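Local coordinates for antifungal protein GAFP-1 (Gastrodia elata, PDB 1XD5) that probably binds mannose as a monomeric bulb-type lectin of an orchid and acts as an antifungal protein, at residues 1-5 and 15-19; 6-12 and 52-58. The contacts are given in a common frame with arbitrary orientation. Residues are numbered along the deposited sequence.

Contact 1 of 2, residues 1-5 and 15-19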
loop_
_atom_site.group_PDB
_atom_site.type_symbol
_atom_site.label_atom_id
_atom_site.label_comp_id
_atom_site.label_asym_id
_atom_site.label_seq_id
_atom_site.Cartn_x
_atom_site.Cartn_y
_atom_site.Cartn_z
ATOM N N SER A 1 -4.446 -11.801 1.065
ATOM C CA SER A 1 -4.704 -11.267 2.427
ATOM C C SER A 1 -5.199 -9.830 2.329
ATOM O O SER A 1 -5.100 -9.209 1.276
ATOM C CB SER A 1 -3.420 -11.331 3.265
ATOM O OG SER A 1 -3.629 -10.769 4.552
ATOM N N ASP A 2 -5.732 -9.313 3.426
ATOM C CA ASP A 2 -6.174 -7.926 3.488
ATOM C C ASP A 2 -5.148 -7.010 4.136
ATOM O O ASP A 2 -5.372 -5.806 4.264
ATOM C CB ASP A 2 -7.501 -7.831 4.231
ATOM C CG ASP A 2 -7.406 -8.320 5.668
ATOM O OD1 ASP A 2 -6.391 -8.932 6.052
ATOM O OD2 ASP A 2 -8.313 -8.120 6.485
ATOM N N ARG A 3 -4.018 -7.570 4.555
ATOM C CA ARG A 3 -3.023 -6.761 5.243
ATOM C C ARG A 3 -1.587 -7.164 4.948
ATOM O O ARG A 3 -1.306 -8.308 4.571
ATOM C CB ARG A 3 -3.297 -6.712 6.752
ATOM C CG ARG A 3 -2.896 -7.952 7.526
ATOM C CD ARG A 3 -3.622 -8.076 8.861
ATOM N NE ARG A 3 -5.042 -8.352 8.640
ATOM C CZ ARG A 3 -5.996 -8.238 9.564
ATOM N NH1 ARG A 3 -5.705 -7.848 10.802
ATOM N NH2 ARG A 3 -7.248 -8.514 9.239
ATOM N N LEU A 4 -0.687 -6.196 5.095
ATOM C CA LEU A 4 0.735 -6.416 4.881
ATOM C C LEU A 4 1.452 -5.897 6.115
ATOM O O LEU A 4 1.321 -4.722 6.454
ATOM C CB LEU A 4 1.203 -5.639 3.639
ATOM C CG LEU A 4 2.697 -5.728 3.298
ATOM C CD1 LEU A 4 3.099 -7.172 2.986
ATOM C CD2 LEU A 4 3.049 -4.796 2.136
ATOM N N ASN A 5 2.195 -6.772 6.790
ATOM C CA ASN A 5 2.896 -6.392 8.019
ATOM C C ASN A 5 4.249 -5.770 7.707
ATOM O O ASN A 5 4.843 -6.077 6.680
ATOM C CB ASN A 5 3.075 -7.604 8.950
ATOM C CG ASN A 5 1.749 -8.147 9.488
ATOM O OD1 ASN A 5 0.885 -7.400 9.946
ATOM N ND2 ASN A 5 1.593 -9.466 9.441
ATOM N N SER A 15 -1.052 -8.204 -4.045
ATOM C CA SER A 15 -2.137 -7.326 -3.657
ATOM C C SER A 15 -2.704 -7.606 -2.283
ATOM O O SER A 15 -2.517 -8.687 -1.699
ATOM C CB SER A 15 -3.270 -7.403 -4.696
ATOM O OG SER A 15 -3.808 -8.719 -4.726
ATOM N N LEU A 16 -3.399 -6.601 -1.773
ATOM C CA LEU A 16 -4.311 -6.777 -0.672
ATOM C C LEU A 16 -5.695 -6.833 -1.292
ATOM O O LEU A 16 -5.967 -6.127 -2.265
ATOM C CB LEU A 16 -4.227 -5.598 0.294
ATOM C CG LEU A 16 -2.857 -5.243 0.872
ATOM C CD1 LEU A 16 -3.045 -4.108 1.881
ATOM C CD2 LEU A 16 -2.151 -6.469 1.507
ATOM N N ALA A 17 -6.557 -7.671 -0.740
ATOM C CA ALA A 17 -7.904 -7.802 -1.258
ATOM C C ALA A 17 -8.912 -7.874 -0.119
ATOM O O ALA A 17 -8.641 -8.462 0.928
ATOM C CB ALA A 17 -8.007 -9.040 -2.136
ATOM N N GLU A 18 -10.067 -7.262 -0.335
ATOM C CA GLU A 18 -11.178 -7.328 0.600
ATOM C C GLU A 18 -12.443 -7.201 -0.231
ATOM O O GLU A 18 -12.756 -6.122 -0.726
ATOM C CB GLU A 18 -11.085 -6.196 1.640
ATOM C CG GLU A 18 -12.147 -6.230 2.742
ATOM C CD GLU A 18 -12.400 -7.619 3.313
ATOM O OE1 GLU A 18 -11.531 -8.146 4.040
ATOM O OE2 GLU A 18 -13.478 -8.188 3.044
ATOM N N GLY A 19 -13.143 -8.317 -0.418
ATOM C CA GLY A 19 -14.322 -8.341 -1.257
ATOM C C GLY A 19 -13.982 -7.867 -2.652
ATOM O O GLY A 19 -13.092 -8.422 -3.287
HETATM O O HOH W 1 -1.915 -10.254 0.242
HETATM O O HOH W 2 -4.474 -10.937 -2.138
#
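The N-terminal segment 1-5 meets segment 15-19 through one direct backbone hydrogen bond. A17 N donates to S1 O at 2.9 Å. L16 CA also approaches S1 O, at 3.2 Å, in a CA-H...O contact. Two waters widen this link. Both accept from S1 N and donate to S15 O, and the bond from S1 N to the second water is weak. S1 takes the t rotamer, which turns its hydroxyl onward along its own chain, where S1 OG accepts from R3 N at 3.2 Å in an ST turn. In the p rotamer the carboxylate of D2 meets the guanidinium of R3 in a salt bridge. R3 NE donates to D2 OD1 at 3.0 Å, and R3 NH2 to D2 OD2 at 3.0 Å. D2 CB lies 3.6 Å from A17 O. The bulb-type lectin fold, a beta-prism of three four-stranded antiparallel sheets, explains the setting. Strands 3-5 and 15-18 are outermost strands of two different sheets, so the contact is a seam between sheets. L16 fills this seam. Its m,t rotamer carries CD2 to 4.1 Å from L4 CB and CD1 to 3.7 Å from D2 O. The CA-to-CB bond of L4 points toward segment 15-19. L16 also rests on L85 of strand 84-87, the partner of strand 3-5. The side chain of E18 starts sideways, and its end then approaches D2. The two acids are 4.0 Å apart (E18 OE1 to D2 OD2). R3 offsets D2, and R89 makes a long, weak ion pair with E18.

Contact 2 of 2, residues 6-12 and 52-58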
loop_
_atom_site.group_PDB
_atom_site.type_symbol
_atom_site.label_atom_id
_atom_site.label_comp_id
_atom_site.label_asym_id
_atom_site.label_seq_id
_atom_site.Cartn_x
_atom_site.Cartn_y
_atom_site.Cartn_z
ATOM N N SER A 6 4.741 -4.906 8.597
ATOM C CA SER A 6 6.068 -4.306 8.414
ATOM C C SER A 6 7.150 -5.377 8.390
ATOM O O SER A 6 7.050 -6.392 9.083
ATOM C CB SER A 6 6.384 -3.247 9.480
ATOM O OG SER A 6 6.141 -3.741 10.782
ATOM N N GLY A 7 8.167 -5.144 7.569
ATOM C CA GLY A 7 9.225 -6.110 7.342
ATOM C C GLY A 7 8.872 -7.072 6.227
ATOM O O GLY A 7 9.650 -7.983 5.913
ATOM N N HIS A 8 7.690 -6.882 5.639
ATOM C CA HIS A 8 7.224 -7.730 4.545
ATOM C C HIS A 8 6.897 -6.897 3.308
ATOM O O HIS A 8 6.768 -5.674 3.385
ATOM C CB HIS A 8 6.006 -8.556 4.976
ATOM C CG HIS A 8 6.312 -9.541 6.060
ATOM N ND1 HIS A 8 6.616 -10.860 5.802
ATOM C CD2 HIS A 8 6.384 -9.394 7.405
ATOM C CE1 HIS A 8 6.855 -11.486 6.942
ATOM N NE2 HIS A 8 6.723 -10.619 7.930
ATOM N N GLN A 9 6.783 -7.573 2.172
ATOM C CA GLN A 9 6.560 -6.886 0.913
ATOM C C GLN A 9 5.562 -7.619 0.046
ATOM O O GLN A 9 5.340 -8.824 0.209
ATOM C CB GLN A 9 7.879 -6.680 0.167
ATOM C CG GLN A 9 8.408 -7.915 -0.540
ATOM C CD GLN A 9 9.717 -7.650 -1.234
ATOM O OE1 GLN A 9 10.550 -6.912 -0.716
ATOM N NE2 GLN A 9 9.903 -8.243 -2.404
ATOM N N LEU A 10 4.931 -6.878 -0.858
ATOM C CA LEU A 10 4.169 -7.521 -1.909
ATOM C C LEU A 10 5.083 -7.592 -3.114
ATOM O O LEU A 10 5.703 -6.595 -3.484
ATOM C CB LEU A 10 2.894 -6.748 -2.238
ATOM C CG LEU A 10 1.820 -6.633 -1.150
ATOM C CD1 LEU A 10 0.750 -5.643 -1.594
ATOM C CD2 LEU A 10 1.195 -7.984 -0.803
ATOM N N ASP A 11 5.177 -8.773 -3.716
ATOM C CA ASP A 11 5.923 -8.924 -4.954
ATOM C C ASP A 11 5.102 -8.317 -6.081
ATOM O O ASP A 11 3.945 -7.933 -5.883
ATOM C CB ASP A 11 6.226 -10.400 -5.242
ATOM C CG ASP A 11 7.081 -11.045 -4.164
ATOM O OD1 ASP A 11 8.023 -10.384 -3.649
ATOM O OD2 ASP A 11 6.881 -12.217 -3.757
ATOM N N THR A 12 5.706 -8.219 -7.260
ATOM C CA THR A 12 5.034 -7.642 -8.416
ATOM C C THR A 12 3.707 -8.330 -8.698
ATOM O O THR A 12 3.651 -9.547 -8.788
ATOM C CB THR A 12 5.936 -7.754 -9.639
ATOM O OG1 THR A 12 7.194 -7.150 -9.340
ATOM C CG2 THR A 12 5.367 -6.915 -10.788
ATOM N N CYS A 52 8.005 -3.762 -10.081
ATOM C CA CYS A 52 8.033 -3.130 -8.766
ATOM C C CYS A 52 7.504 -4.011 -7.660
ATOM O O CYS A 52 6.701 -4.904 -7.891
ATOM C CB CYS A 52 7.252 -1.819 -8.761
ATOM S SG CYS A 52 8.225 -0.487 -9.470
ATOM N N VAL A 53 7.959 -3.720 -6.451
ATOM C CA VAL A 53 7.467 -4.379 -5.249
ATOM C C VAL A 53 7.030 -3.298 -4.262
ATOM O O VAL A 53 7.429 -2.135 -4.386
ATOM C CB VAL A 53 8.539 -5.332 -4.655
ATOM C CG1 VAL A 53 8.964 -6.367 -5.700
ATOM C CG2 VAL A 53 9.755 -4.558 -4.161
ATOM N N LEU A 54 6.194 -3.672 -3.303
ATOM C CA LEU A 54 5.690 -2.733 -2.331
ATOM C C LEU A 54 6.158 -3.203 -0.960
ATOM O O LEU A 54 5.842 -4.315 -0.550
ATOM C CB LEU A 54 4.155 -2.666 -2.383
ATOM C CG LEU A 54 3.492 -1.679 -1.408
ATOM C CD1 LEU A 54 3.865 -0.243 -1.753
ATOM C CD2 LEU A 54 1.961 -1.850 -1.368
ATOM N N LYS A 55 6.926 -2.361 -0.276
ATOM C CA LYS A 55 7.507 -2.732 1.009
ATOM C C LYS A 55 6.887 -1.919 2.134
ATOM O O LYS A 55 6.950 -0.699 2.116
ATOM C CB LYS A 55 9.027 -2.503 0.997
ATOM C CG LYS A 55 9.801 -3.384 0.023
ATOM C CD LYS A 55 11.300 -3.400 0.367
ATOM C CE LYS A 55 12.107 -4.185 -0.667
ATOM N NZ LYS A 55 13.579 -3.925 -0.562
ATOM N N MET A 56 6.306 -2.607 3.113
ATOM C CA MET A 56 5.862 -1.977 4.342
ATOM C C MET A 56 7.063 -2.069 5.277
ATOM O O MET A 56 7.401 -3.155 5.749
ATOM C CB MET A 56 4.637 -2.708 4.917
ATOM C CG MET A 56 4.094 -2.153 6.245
ATOM S SD MET A 56 3.361 -0.502 6.092
ATOM C CE MET A 56 4.655 0.545 6.792
ATOM N N GLN A 57 7.717 -0.936 5.515
ATOM C CA GLN A 57 8.961 -0.912 6.278
ATOM C C GLN A 57 8.744 -0.822 7.785
ATOM O O GLN A 57 7.708 -0.356 8.260
ATOM C CB GLN A 57 9.860 0.234 5.793
ATOM C CG GLN A 57 10.224 0.101 4.303
ATOM C CD GLN A 57 11.251 1.110 3.829
ATOM O OE1 GLN A 57 11.843 0.924 2.779
ATOM N NE2 GLN A 57 11.444 2.179 4.586
ATOM N N ASN A 58 9.752 -1.268 8.526
ATOM C CA ASN A 58 9.743 -1.206 9.981
ATOM C C ASN A 58 9.775 0.212 10.545
ATOM O O ASN A 58 9.449 0.423 11.709
ATOM C CB ASN A 58 10.904 -2.038 10.543
ATOM C CG ASN A 58 10.603 -3.526 10.514
ATOM O OD1 ASN A 58 9.507 -3.957 10.882
ATOM N ND2 ASN A 58 11.563 -4.315 10.054
#
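Strands 8-10 and 52-56 pair antiparallel at one edge of a four-stranded sheet of the bulb-type lectin beta-prism. Their axes come within 4.5 Å, and their directions differ by 148°. L10 and L54 form a hydrogen-bonded pair. L10 N donates to L54 O at 2.7 Å, and L54 N donates to L10 O at 3.0 Å. Further along, M56 N donates to H8 O at 3.1 Å. M56 O accepts from G7 N at 2.8 Å and also receives a CA-H...O contact from S6 CA at 3.2 Å. Between these bonds, Q9 and K55 face each other as a non-hydrogen-bonded pair. Q9 NE2 donates to D11 OD1 at 3.1 Å, within its own segment. The amine end of K55 turns to Y65 in a cation-pi contact. The backbone of V53 and K55, on the edge of the strand away from 8-10, bonds to Y65 and V63 of strand 62-66. S6 OG is satisfied by Y83 N, and Q57 OE1 by Y65 OH. On the other face L10 CD1 packs 4.0 Å from L54 CD2, and L10 and M56 both touch L4. At the far end C52 is tied to C29 by a disulfide. Its carbonyl is used as well: T12 OG1 donates to C52 O at 2.7 Å.

Overall arrangement
The two contacts cross along the chain: strand 8-10 of contact 2 lies in sequence between the two strands of contact 1. Both are partly buried, yet their roles differ. Contact 2 is strand pairing within one sheet and buries 577 Å². Contact 1 joins edge strands of two different sheets and buries 264 Å², with one direct hydrogen bond, two waters and charged residues near the surface. Their centres are 12 Å apart. They meet where L4, L10 and M56 pack. The close approaches are side-chain carbons against backbone atoms: L4 CD1 lies 3.8 Å from Q9 N, L4 O lies 3.8 Å from M56 CG, and S15 O lies 3.9 Å from L10 CD2.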